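Thioesterase superfamily protein (Sulfolobus solfataricus, PDB 2GF6) probably hydrolyses fatty acyl-CoA thioesters, and binds coenzyme A between the subunits of a four-chain assembly of hot-dog folds. Local coordinates at residues Asp11-Tyr16 with Asp75-Leu80; Arg69-Gly74 with Glu102-Gly107; Lys84-Lys89 with Tyr108-Ala113. All coordinates share one frame; numbering follows the deposited sequence.

How the contacts relate
Contact 1 opens at the end of the N-terminal strand 8-12 and closes at the start of strand 76-85, enclosing helix 26-45 and strand 56-67 in its loop. Before it closes, contact 2 opens in the loop 69-74, so the two cross; they touch where Val13 and Gly74 bond through their backbones. Contact 3 opens at the end of strand 76-85, after contact 1 has closed. Contact 2 closes first, on residues 102-107, and contact 3 follows on residues 108-113 of the same strand, so these two cross as well. Contacts 1 and 2 share one end of the antiparallel sheet; contact 3 lies at the other, about 25 Å away between centres.

Contact 1: residues Asp11-Tyr16 with Asp75-Leu80; sequences DVVRIY and DKLTVL
The backbone oxygen of Asp11 is held by one hydrogen bond, from Leu77 N at 2.7 Å in the carbonyl plane, and by one weaker C-H...O contact, from Lys76 CA at 3.4 Å. Asp11 N returns a bond of 3.0 Å to Leu77 O, from above the Leu77 carbonyl plane, completing an antiparallel hydrogen-bonded pair. Val12 and Lys76 face each other next as a non-hydrogen-bonded pair. Beyond them Val13 N gives Asp75 O a nearly straight bond of 2.8 Å (167° at the hydrogen), almost along the C=O axis, and Val12 CA adds a C-H...O contact of 3.3 Å to that oxygen. Val13 CG2, set beside its own backbone N by chi1 -177°, meets Leu77 CD1 obliquely at 3.7 Å. The Asp11 carboxylate turns back on its own strand, OD1 taking Val12 N at 2.9 Å on its anti lone pair, with Arg14 NH1 nearby as a salt-bridge partner. Its OD2 is held by Arg31 and Asn35 of helix 26-45, and the Asp75 carboxylate pairs with Lys99. The contact thus joins strand 8-12 to strand 76-85, with Leu77 packed on Phe32 of the long hot-dog helix and on Val97 of strand 90-99.

Contact 2: residues Arg69-Gly74 with Glu102-Gly107; sequences RPVKLG and ELTTEG. With COA (coenzyme A), chain F.
The loop that leaves strand 56-67 forms one wall of a coenzyme A pocket, and here its start is fastened to strand 102-115. Arg69 N donates to Thr104 O at 3.0 Å, in the carbonyl plane and on a lone pair. The arginine side chain then runs along the strand toward Glu102: CG stands beside the backbone N (chi1 -71°), CD passes Leu103 O at 3.6 Å, and NE makes a weak, bent bond of 3.2 Å to that same Leu103 O. Glu102 CB lies over one face of the guanidinium. Arg69 NH2 and Glu102 OE1 form a long salt bridge of 3.8 Å in which the oxygen sits well out of the guanidinium plane, so charge alone links them. Strand 102-115 carries a classic beta bulge here, two residues, Thr104 and Thr105, set against the single Val97 in the antiparallel sheet of the hot-dog fold. Within it the hydroxyls Thr104 OG1 and Thr105 OG1 share a hydrogen bond of 2.7 Å. A water bonded to Thr105 OG1 donates to Arg69 O at 2.5 Å, bridging the bulge to the loop. The Val71 and Thr104 side chains cross at about a right angle, CG1 to CG2 at 4.0 Å. On the ligand side, Pro70 CA approaches O5P of the coenzyme (chain F) to 3.3 Å, and Trp119 of the fourth subunit packs on the proline ring.

Contact 3: residues Lys84-Lys89 with Tyr108-Ala113; sequences KILSNK and YVIQIA. With COA (coenzyme A), chain E.
Lys84 and Ile85 end strand 76-85, and the first direct touch on strand 102-115 comes from the next residue. Leu86, with CG beside its backbone N (chi1 -48°), turns its methyl CD1 to that of Ile110, CD1 to CD1 at 4.4 Å. The same Leu86 CD1 lies 3.8 Å from C2A of the coenzyme A adenine (chain E), while Ile110 CD1 comes within 3.5 Å of N1A. The branched Ile110 also brings CG2 up to the base, 3.8 Å from N1A, so that both its methyls lie on the same side of the adenine plane. An alanine here would remove these terminal methyls and would probably loosen the hold on the N1A end of the base, leaving Leu86 without its apolar neighbour. Ser87 follows with an ST turn: its OG accepts the backbone N of Lys89 at 3.1 Å and folds the chain back through Asn88, whose amide ND2 bonds to Glu123. Lys89 then offers its carbonyl to the strand. Ala113 N reaches Lys89 O at 2.9 Å, nearly straight (174°) and almost along the C=O axis, with Ile112 CA a C-H...O neighbour of that oxygen. The lysine side chain leads away from strand 102-115 and bonds through NZ to Ser121 OG, a hydroxyl that is itself bonded to the coenzyme. Two residues beyond Ile110, Ile112 extends CD1 to C8A at 3.6 Å. Ile110 CG2 and Ile112 CD1 thus lie over one side of the adenine, with Leu86 CD1 and Ile110 CD1 at its C2A-N1A rim. Backbone oxygens of Tyr67 and His68 of the fourth subunit bond to the same coenzyme: a nucleotide site at a subunit interface on the sheet of a hot-dog fold.

Contact 1: residues Asp11-Tyr16 with Asp75-Leu80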
loop_
_atom_site.group_PDB
_atom_site.type_symbol
_atom_site.label_atom_id
_atom_site.label_comp_id
_atom_site.label_asym_id
_atom_site.label_seq_id
_atom_site.Cartn_x
_atom_site.Cartn_y
_atom_site.Cartn_z
ATOM N N ASP A 11 -16.410 -0.942 8.864
ATOM C CA ASP A 11 -15.091 -0.330 8.817
ATOM C C ASP A 11 -15.233 1.173 8.573
ATOM O O ASP A 11 -16.322 1.672 8.343
ATOM C CB ASP A 11 -14.229 -0.993 7.735
ATOM C CG ASP A 11 -12.776 -1.206 8.187
ATOM O OD1 ASP A 11 -12.248 -0.339 8.926
ATOM O OD2 ASP A 11 -12.175 -2.251 7.826
ATOM N N VAL A 12 -14.122 1.886 8.651
ATOM C CA VAL A 12 -14.099 3.348 8.516
ATOM C C VAL A 12 -12.954 3.713 7.565
ATOM O O VAL A 12 -11.882 3.077 7.600
ATOM C CB VAL A 12 -13.956 4.034 9.918
ATOM C CG1 VAL A 12 -12.626 3.673 10.575
ATOM C CG2 VAL A 12 -14.115 5.539 9.833
ATOM N N VAL A 13 -13.206 4.682 6.685
ATOM C CA VAL A 13 -12.206 5.098 5.712
ATOM C C VAL A 13 -11.135 5.953 6.377
ATOM O O VAL A 13 -11.435 6.933 7.049
ATOM C CB VAL A 13 -12.832 5.859 4.498
ATOM C CG1 VAL A 13 -11.758 6.229 3.451
ATOM C CG2 VAL A 13 -13.897 4.996 3.804
ATOM N N ARG A 14 -9.881 5.553 6.160
ATOM C CA ARG A 14 -8.713 6.082 6.857
ATOM C C ARG A 14 -7.833 6.848 5.858
ATOM O O ARG A 14 -8.007 6.762 4.641
ATOM C CB ARG A 14 -7.917 4.944 7.499
ATOM C CG ARG A 14 -7.975 4.885 9.001
ATOM C CD ARG A 14 -9.236 4.264 9.529
ATOM N NE ARG A 14 -9.133 3.955 10.964
ATOM C CZ ARG A 14 -9.527 2.810 11.528
ATOM N NH1 ARG A 14 -10.084 1.832 10.797
ATOM N NH2 ARG A 14 -9.366 2.639 12.829
ATOM N N ILE A 15 -6.885 7.614 6.368
ATOM C CA ILE A 15 -6.011 8.398 5.477
ATOM C C ILE A 15 -5.225 7.513 4.520
ATOM O O ILE A 15 -4.988 7.855 3.354
ATOM C CB ILE A 15 -5.039 9.308 6.301
ATOM C CG1 ILE A 15 -4.304 10.262 5.368
ATOM C CG2 ILE A 15 -4.067 8.463 7.212
ATOM C CD1 ILE A 15 -5.222 11.130 4.555
ATOM N N TYR A 16 -4.810 6.360 5.007
ATOM C CA TYR A 16 -4.085 5.445 4.163
ATOM C C TYR A 16 -5.029 4.717 3.175
ATOM O O TYR A 16 -4.575 3.930 2.334
ATOM C CB TYR A 16 -3.265 4.450 5.008
ATOM C CG TYR A 16 -4.033 3.773 6.125
ATOM C CD1 TYR A 16 -4.901 2.719 5.855
ATOM C CD2 TYR A 16 -3.857 4.143 7.452
ATOM C CE1 TYR A 16 -5.615 2.096 6.854
ATOM C CE2 TYR A 16 -4.593 3.513 8.481
ATOM C CZ TYR A 16 -5.468 2.482 8.160
ATOM O OH TYR A 16 -6.205 1.818 9.142
ATOM N N ASP A 75 -15.652 8.275 6.398
ATOM C CA ASP A 75 -16.941 7.614 6.197
ATOM C C ASP A 75 -16.911 6.274 6.907
ATOM O O ASP A 75 -15.895 5.595 6.882
ATOM C CB ASP A 75 -17.225 7.423 4.704
ATOM C CG ASP A 75 -17.633 8.720 4.013
ATOM O OD1 ASP A 75 -17.845 9.757 4.721
ATOM O OD2 ASP A 75 -17.759 8.698 2.770
ATOM N N LYS A 76 -18.010 5.918 7.573
ATOM C CA LYS A 76 -18.197 4.552 8.062
ATOM C C LYS A 76 -18.851 3.723 6.980
ATOM O O LYS A 76 -19.768 4.195 6.303
ATOM C CB LYS A 76 -19.100 4.505 9.292
ATOM C CG LYS A 76 -18.499 5.123 10.537
ATOM C CD LYS A 76 -19.424 4.951 11.775
ATOM C CE LYS A 76 -20.886 5.452 11.576
ATOM N NZ LYS A 76 -21.039 6.941 11.549
ATOM N N LEU A 77 -18.438 2.464 6.882
ATOM C CA LEU A 77 -18.910 1.555 5.843
ATOM C C LEU A 77 -19.369 0.232 6.436
ATOM O O LEU A 77 -18.907 -0.185 7.487
ATOM C CB LEU A 77 -17.797 1.273 4.838
ATOM C CG LEU A 77 -17.074 2.492 4.280
ATOM C CD1 LEU A 77 -16.000 2.032 3.377
ATOM C CD2 LEU A 77 -18.001 3.438 3.544
ATOM N N THR A 78 -20.306 -0.404 5.755
ATOM C CA THR A 78 -20.788 -1.709 6.117
ATOM C C THR A 78 -20.563 -2.551 4.874
ATOM O O THR A 78 -20.990 -2.186 3.794
ATOM C CB THR A 78 -22.293 -1.648 6.499
ATOM O OG1 THR A 78 -22.452 -0.927 7.724
ATOM C CG2 THR A 78 -22.887 -3.044 6.665
ATOM N N VAL A 79 -19.816 -3.641 5.013
ATOM C CA VAL A 79 -19.669 -4.600 3.939
ATOM C C VAL A 79 -20.616 -5.781 4.235
ATOM O O VAL A 79 -20.663 -6.287 5.350
ATOM C CB VAL A 79 -18.186 -5.073 3.782
ATOM C CG1 VAL A 79 -17.976 -5.805 2.473
ATOM C CG2 VAL A 79 -17.219 -3.885 3.912
ATOM N N LEU A 80 -21.377 -6.169 3.212
ATOM C CA LEU A 80 -22.249 -7.339 3.213
ATOM C C LEU A 80 -21.620 -8.431 2.347
ATOM O O LEU A 80 -21.288 -8.199 1.199
ATOM C CB LEU A 80 -23.638 -6.969 2.670
ATOM C CG LEU A 80 -24.313 -5.741 3.291
ATOM C CD1 LEU A 80 -25.694 -5.520 2.752
ATOM C CD2 LEU A 80 -24.396 -5.870 4.795
#

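Contact 2: residues Arg69-Gly74 with Glu102-Gly107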
loop_
_atom_site.group_PDB
_atom_site.type_symbol
_atom_site.label_atom_id
_atom_site.label_comp_id
_atom_site.label_asym_id
_atom_site.label_seq_id
_atom_site.Cartn_x
_atom_site.Cartn_y
_atom_site.Cartn_z
ATOM N N ARG A 69 -20.489 4.911 -6.140
ATOM C CA ARG A 69 -20.337 6.149 -5.418
ATOM C C ARG A 69 -19.012 6.124 -4.730
ATOM O O ARG A 69 -18.536 5.044 -4.337
ATOM C CB ARG A 69 -21.432 6.297 -4.376
ATOM C CG ARG A 69 -22.814 6.563 -4.938
ATOM C CD ARG A 69 -23.838 6.530 -3.807
ATOM N NE ARG A 69 -25.111 5.954 -4.245
ATOM C CZ ARG A 69 -26.312 6.529 -4.132
ATOM N NH1 ARG A 69 -26.468 7.725 -3.565
ATOM N NH2 ARG A 69 -27.387 5.886 -4.591
ATOM N N PRO A 70 -18.426 7.309 -4.550
ATOM C CA PRO A 70 -17.153 7.398 -3.883
ATOM C C PRO A 70 -17.334 7.283 -2.377
ATOM O O PRO A 70 -18.402 7.597 -1.857
ATOM C CB PRO A 70 -16.686 8.803 -4.232
ATOM C CG PRO A 70 -17.993 9.598 -4.257
ATOM C CD PRO A 70 -18.967 8.647 -4.885
ATOM N N VAL A 71 -16.286 6.844 -1.688
ATOM C CA VAL A 71 -16.221 6.965 -0.239
ATOM C C VAL A 71 -14.977 7.781 0.152
ATOM O O VAL A 71 -13.931 7.736 -0.513
ATOM C CB VAL A 71 -16.282 5.563 0.497
ATOM C CG1 VAL A 71 -17.628 4.918 0.251
ATOM C CG2 VAL A 71 -15.196 4.626 0.061
ATOM N N LYS A 72 -15.099 8.483 1.260
ATOM C CA LYS A 72 -14.150 9.497 1.654
ATOM C C LYS A 72 -13.595 9.265 3.031
ATOM O O LYS A 72 -14.072 8.422 3.794
ATOM C CB LYS A 72 -14.835 10.868 1.626
ATOM C CG LYS A 72 -15.433 11.182 0.261
ATOM C CD LYS A 72 -16.175 12.496 0.232
ATOM C CE LYS A 72 -15.221 13.655 0.495
ATOM N NZ LYS A 72 -15.551 14.878 -0.282
ATOM N N LEU A 73 -12.593 10.068 3.359
ATOM C CA LEU A 73 -11.905 9.926 4.620
ATOM C C LEU A 73 -12.901 10.124 5.750
ATOM O O LEU A 73 -13.589 11.137 5.805
ATOM C CB LEU A 73 -10.782 10.947 4.692
ATOM C CG LEU A 73 -9.945 11.035 5.955
ATOM C CD1 LEU A 73 -9.111 9.818 6.168
ATOM C CD2 LEU A 73 -9.071 12.315 5.828
ATOM N N GLY A 74 -12.994 9.150 6.653
ATOM C CA GLY A 74 -13.905 9.284 7.795
ATOM C C GLY A 74 -15.235 8.560 7.632
ATOM O O GLY A 74 -15.889 8.246 8.629
ATOM N N GLU A 102 -26.799 3.514 1.921
ATOM C CA GLU A 102 -26.911 3.555 0.449
ATOM C C GLU A 102 -25.764 2.778 -0.228
ATOM O O GLU A 102 -24.617 2.786 0.261
ATOM C CB GLU A 102 -26.949 5.010 -0.030
ATOM C CG GLU A 102 -28.239 5.756 0.342
ATOM C CD GLU A 102 -29.472 5.351 -0.514
ATOM O OE1 GLU A 102 -29.284 4.674 -1.555
ATOM O OE2 GLU A 102 -30.625 5.714 -0.153
ATOM N N LEU A 103 -26.069 2.113 -1.346
ATOM C CA LEU A 103 -25.096 1.257 -2.041
ATOM C C LEU A 103 -24.062 2.113 -2.712
ATOM O O LEU A 103 -24.411 2.969 -3.507
ATOM C CB LEU A 103 -25.773 0.407 -3.103
ATOM C CG LEU A 103 -24.898 -0.492 -3.968
ATOM C CD1 LEU A 103 -24.432 -1.729 -3.195
ATOM C CD2 LEU A 103 -25.650 -0.902 -5.197
ATOM N N THR A 104 -22.797 1.885 -2.377
ATOM C CA THR A 104 -21.688 2.589 -2.972
ATOM C C THR A 104 -20.887 1.719 -3.906
ATOM O O THR A 104 -20.358 2.225 -4.880
ATOM C CB THR A 104 -20.679 3.129 -1.927
ATOM O OG1 THR A 104 -20.045 2.021 -1.249
ATOM C CG2 THR A 104 -21.357 4.101 -0.957
ATOM N N THR A 105 -20.817 0.423 -3.631
ATOM C CA THR A 105 -19.898 -0.454 -4.330
ATOM C C THR A 105 -20.453 -1.852 -4.326
ATOM O O THR A 105 -21.070 -2.252 -3.348
ATOM C CB THR A 105 -18.559 -0.518 -3.581
ATOM O OG1 THR A 105 -18.292 0.736 -2.913
ATOM C CG2 THR A 105 -17.394 -0.953 -4.495
ATOM N N GLU A 106 -20.227 -2.602 -5.405
ATOM C CA GLU A 106 -20.481 -4.055 -5.415
ATOM C C GLU A 106 -19.427 -4.834 -6.209
ATOM O O GLU A 106 -18.810 -4.305 -7.127
ATOM C CB GLU A 106 -21.864 -4.352 -5.974
ATOM C CG GLU A 106 -22.122 -3.758 -7.334
ATOM C CD GLU A 106 -23.544 -3.971 -7.757
ATOM O OE1 GLU A 106 -23.989 -5.142 -7.710
ATOM O OE2 GLU A 106 -24.212 -2.983 -8.124
ATOM N N GLY A 107 -19.222 -6.098 -5.864
ATOM C CA GLY A 107 -18.190 -6.879 -6.527
ATOM C C GLY A 107 -18.108 -8.308 -6.085
ATOM O O GLY A 107 -18.988 -8.796 -5.402
HETATM N N1A COA F . -19.205 0.609 -17.788
HETATM C C2A COA F . -19.509 1.263 -18.972
HETATM N N3A COA F . -20.027 2.544 -18.949
HETATM C C4A COA F . -20.249 3.162 -17.771
HETATM C C5A COA F . -19.963 2.529 -16.570
HETATM C C6A COA F . -19.434 1.248 -16.576
HETATM N N6A COA F . -19.142 0.659 -15.419
HETATM N N7A COA F . -20.285 3.366 -15.564
HETATM C C8A COA F . -20.760 4.506 -16.093
HETATM N N9A COA F . -20.750 4.394 -17.460
HETATM C C1B COA F . -21.299 5.357 -18.442
HETATM C C2B COA F . -22.743 5.738 -18.136
HETATM O O2B COA F . -23.665 4.912 -18.792
HETATM C C3B COA F . -22.796 7.158 -18.635
HETATM O O3B COA F . -22.961 7.169 -20.025
HETATM P P3B COA F . -24.236 7.929 -20.632
HETATM O O7A COA F . -24.190 7.743 -22.131
HETATM O O8A COA F . -24.174 9.413 -20.260
HETATM O O9A COA F . -25.463 7.230 -20.072
HETATM C C4B COA F . -21.422 7.701 -18.323
HETATM O O4B COA F . -20.569 6.576 -18.442
HETATM C C5B COA F . -21.345 8.276 -16.916
HETATM O O5B COA F . -22.138 7.539 -16.012
HETATM P P1A COA F . -23.111 8.308 -14.985
HETATM O O1A COA F . -23.655 7.348 -13.949
HETATM O O2A COA F . -24.239 8.987 -15.716
HETATM O O3A COA F . -22.087 9.331 -14.258
HETATM P P2A COA F . -22.481 10.335 -13.049
HETATM O O4A COA F . -23.755 9.899 -12.383
HETATM O O5A COA F . -22.516 11.759 -13.585
HETATM O O6A COA F . -21.282 10.209 -11.995
HETATM C CBP COA F . -19.787 9.081 -10.635
HETATM C CCP COA F . -20.432 9.096 -12.005
HETATM C CDP COA F . -20.834 9.382 -9.551
HETATM C CEP COA F . -18.708 10.166 -10.638
HETATM C CAP COA F . -19.267 7.669 -10.384
HETATM O OAP COA F . -20.353 6.786 -10.244
HETATM C C9P COA F . -18.428 7.564 -9.144
HETATM O O9P COA F . -18.151 8.658 -8.329
HETATM N N8P COA F . -17.954 6.369 -8.898
HETATM C C7P COA F . -17.120 6.144 -7.750
HETATM C C6P COA F . -15.686 6.378 -8.148
HETATM C C5P COA F . -14.816 5.710 -7.133
HETATM O O5P COA F . -14.920 5.983 -5.931
HETATM N N4P COA F . -14.011 4.811 -7.646
HETATM C C3P COA F . -12.593 4.889 -7.508
HETATM C C2P COA F . -12.154 4.016 -6.362
HETATM S S1P COA F . -11.224 2.559 -6.856
HETATM O O HOH W 1 -17.305 2.835 -4.360
#

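Contact 3: residues Lys84-Lys89 with Tyr108-Ala113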
loop_
_atom_site.group_PDB
_atom_site.type_symbol
_atom_site.label_atom_id
_atom_site.label_comp_id
_atom_site.label_asym_id
_atom_site.label_seq_id
_atom_site.Cartn_x
_atom_site.Cartn_y
_atom_site.Cartn_z
ATOM N N LYS A 84 -20.584 -17.854 -2.249
ATOM C CA LYS A 84 -21.189 -18.842 -3.149
ATOM C C LYS A 84 -20.151 -19.924 -3.390
ATOM O O LYS A 84 -19.083 -19.656 -3.941
ATOM C CB LYS A 84 -21.547 -18.223 -4.507
ATOM C CG LYS A 84 -22.772 -17.385 -4.539
ATOM C CD LYS A 84 -23.104 -16.981 -6.002
ATOM C CE LYS A 84 -24.483 -16.281 -6.130
ATOM N NZ LYS A 84 -24.422 -15.042 -7.009
ATOM N N ILE A 85 -20.465 -21.140 -2.979
ATOM C CA ILE A 85 -19.585 -22.257 -3.194
ATOM C C ILE A 85 -19.782 -22.798 -4.622
ATOM O O ILE A 85 -20.810 -23.411 -4.913
ATOM C CB ILE A 85 -19.845 -23.325 -2.123
ATOM C CG1 ILE A 85 -19.453 -22.768 -0.752
ATOM C CG2 ILE A 85 -19.082 -24.613 -2.438
ATOM C CD1 ILE A 85 -19.822 -23.665 0.390
ATOM N N LEU A 86 -18.793 -22.557 -5.497
ATOM C CA LEU A 86 -18.822 -23.015 -6.910
ATOM C C LEU A 86 -18.394 -24.468 -7.136
ATOM O O LEU A 86 -18.819 -25.111 -8.108
ATOM C CB LEU A 86 -17.948 -22.120 -7.785
ATOM C CG LEU A 86 -18.151 -20.617 -7.608
ATOM C CD1 LEU A 86 -17.323 -19.886 -8.647
ATOM C CD2 LEU A 86 -19.589 -20.255 -7.718
ATOM N N SER A 87 -17.564 -24.990 -6.254
ATOM C CA SER A 87 -17.072 -26.336 -6.405
ATOM C C SER A 87 -16.507 -26.886 -5.090
ATOM O O SER A 87 -16.551 -26.224 -4.047
ATOM C CB SER A 87 -15.999 -26.362 -7.502
ATOM O OG SER A 87 -14.825 -25.697 -7.092
ATOM N N ASN A 88 -15.923 -28.078 -5.160
ATOM C CA ASN A 88 -15.162 -28.630 -4.038
ATOM C C ASN A 88 -13.903 -27.822 -3.687
ATOM O O ASN A 88 -13.227 -28.124 -2.708
ATOM C CB ASN A 88 -14.835 -30.138 -4.261
ATOM C CG ASN A 88 -13.842 -30.403 -5.408
ATOM O OD1 ASN A 88 -13.772 -29.672 -6.354
ATOM N ND2 ASN A 88 -13.128 -31.498 -5.324
ATOM N N LYS A 89 -13.607 -26.766 -4.439
ATOM C CA LYS A 89 -12.381 -26.032 -4.214
ATOM C C LYS A 89 -12.381 -24.541 -4.470
ATOM O O LYS A 89 -11.376 -23.902 -4.180
ATOM C CB LYS A 89 -11.245 -26.665 -5.030
ATOM C CG LYS A 89 -11.429 -26.674 -6.505
ATOM C CD LYS A 89 -10.224 -27.294 -7.212
ATOM C CE LYS A 89 -10.056 -28.756 -6.921
ATOM N NZ LYS A 89 -8.958 -29.357 -7.776
ATOM N N TYR A 108 -17.036 -8.981 -6.498
ATOM C CA TYR A 108 -16.760 -10.310 -6.009
ATOM C C TYR A 108 -15.295 -10.572 -6.166
ATOM O O TYR A 108 -14.634 -9.930 -6.963
ATOM C CB TYR A 108 -17.572 -11.356 -6.780
ATOM C CG TYR A 108 -17.269 -11.460 -8.259
ATOM C CD1 TYR A 108 -16.091 -12.096 -8.727
ATOM C CD2 TYR A 108 -18.148 -10.934 -9.213
ATOM C CE1 TYR A 108 -15.819 -12.185 -10.104
ATOM C CE2 TYR A 108 -17.874 -11.020 -10.577
ATOM C CZ TYR A 108 -16.715 -11.643 -11.005
ATOM O OH TYR A 108 -16.472 -11.705 -12.323
ATOM N N VAL A 109 -14.773 -11.482 -5.361
ATOM C CA VAL A 109 -13.489 -12.118 -5.650
ATOM C C VAL A 109 -13.770 -13.599 -5.621
ATOM O O VAL A 109 -14.577 -14.085 -4.840
ATOM C CB VAL A 109 -12.332 -11.788 -4.630
ATOM C CG1 VAL A 109 -12.237 -10.315 -4.411
ATOM C CG2 VAL A 109 -12.533 -12.438 -3.324
ATOM N N ILE A 110 -13.077 -14.306 -6.477
ATOM C CA ILE A 110 -13.144 -15.719 -6.530
ATOM C C ILE A 110 -11.855 -16.287 -5.986
ATOM O O ILE A 110 -10.766 -15.958 -6.429
ATOM C CB ILE A 110 -13.419 -16.144 -7.950
ATOM C CG1 ILE A 110 -14.847 -15.703 -8.297
ATOM C CG2 ILE A 110 -13.118 -17.639 -8.126
ATOM C CD1 ILE A 110 -15.336 -16.118 -9.608
ATOM N N GLN A 111 -11.998 -17.173 -5.013
ATOM C CA GLN A 111 -10.862 -17.770 -4.371
ATOM C C GLN A 111 -10.826 -19.258 -4.534
ATOM O O GLN A 111 -11.853 -19.920 -4.529
ATOM C CB GLN A 111 -10.813 -17.351 -2.903
ATOM C CG GLN A 111 -10.321 -15.939 -2.843
ATOM C CD GLN A 111 -9.828 -15.547 -1.515
ATOM O OE1 GLN A 111 -10.626 -15.289 -0.608
ATOM N NE2 GLN A 111 -8.508 -15.449 -1.375
ATOM N N ILE A 112 -9.612 -19.763 -4.711
ATOM C CA ILE A 112 -9.378 -21.165 -4.954
ATOM C C ILE A 112 -8.451 -21.673 -3.874
ATOM O O ILE A 112 -7.472 -21.024 -3.541
ATOM C CB ILE A 112 -8.780 -21.386 -6.379
ATOM C CG1 ILE A 112 -9.677 -20.754 -7.449
ATOM C CG2 ILE A 112 -8.588 -22.861 -6.696
ATOM C CD1 ILE A 112 -9.107 -20.874 -8.834
ATOM N N ALA A 113 -8.800 -22.836 -3.314
ATOM C CA ALA A 113 -7.967 -23.557 -2.391
ATOM C C ALA A 113 -6.823 -24.247 -3.163
ATOM O O ALA A 113 -7.047 -24.865 -4.214
ATOM C CB ALA A 113 -8.812 -24.572 -1.626
HETATM N N1A COA E . -14.050 -18.627 -11.644
HETATM C C2A COA E . -14.571 -19.865 -11.284
HETATM N N3A COA E . -13.761 -20.987 -11.302
HETATM C C4A COA E . -12.468 -20.847 -11.678
HETATM C C5A COA E . -11.941 -19.612 -12.040
HETATM C C6A COA E . -12.734 -18.490 -12.019
HETATM N N6A COA E . -12.270 -17.366 -12.579
HETATM N N7A COA E . -10.638 -19.784 -12.351
HETATM C C8A COA E . -10.321 -21.094 -12.179
HETATM N N9A COA E . -11.457 -21.751 -11.782
HETATM C C1B COA E . -11.678 -23.187 -11.622
HETATM C C2B COA E . -11.355 -24.021 -12.833
HETATM O O2B COA E . -12.413 -24.063 -13.747
HETATM C C3B COA E . -11.163 -25.373 -12.204
HETATM O O3B COA E . -12.454 -25.959 -12.084
HETATM P P3B COA E . -12.732 -27.548 -11.984
HETATM O O7A COA E . -13.156 -27.842 -10.554
HETATM O O8A COA E . -11.531 -28.399 -12.337
HETATM O O9A COA E . -13.899 -27.848 -12.888
HETATM C C4B COA E . -10.583 -25.060 -10.829
HETATM O O4B COA E . -10.838 -23.684 -10.617
HETATM C C5B COA E . -9.095 -25.288 -10.736
HETATM O O5B COA E . -8.477 -24.442 -11.660
HETATM P P1A COA E . -7.317 -24.946 -12.646
HETATM O O1A COA E . -7.331 -24.225 -13.957
HETATM O O2A COA E . -7.342 -26.433 -12.799
HETATM O O3A COA E . -6.033 -24.393 -11.859
HETATM P P2A COA E . -4.815 -25.181 -11.190
HETATM O O4A COA E . -3.764 -25.680 -12.135
HETATM O O5A COA E . -5.195 -26.251 -10.204
HETATM O O6A COA E . -4.188 -23.952 -10.399
HETATM C CBP COA E . -3.735 -21.766 -9.927
HETATM C CCP COA E . -4.869 -22.728 -10.209
HETATM C CDP COA E . -2.562 -22.152 -10.838
HETATM C CEP COA E . -3.362 -21.941 -8.461
HETATM C CAP COA E . -4.154 -20.345 -10.257
HETATM O OAP COA E . -4.455 -20.198 -11.630
HETATM C C9P COA E . -3.105 -19.331 -9.947
HETATM O O9P COA E . -1.857 -19.634 -9.371
HETATM N N8P COA E . -3.457 -18.114 -10.255
HETATM C C7P COA E . -2.638 -17.032 -9.769
HETATM C C6P COA E . -3.442 -16.289 -8.739
HETATM C C5P COA E . -2.737 -15.040 -8.319
HETATM O O5P COA E . -1.535 -14.800 -8.563
HETATM N N4P COA E . -3.562 -14.243 -7.680
HETATM C C3P COA E . -3.222 -12.857 -7.537
HETATM C C2P COA E . -4.391 -12.107 -6.971
HETATM S S1P COA E . -3.883 -10.447 -6.735
#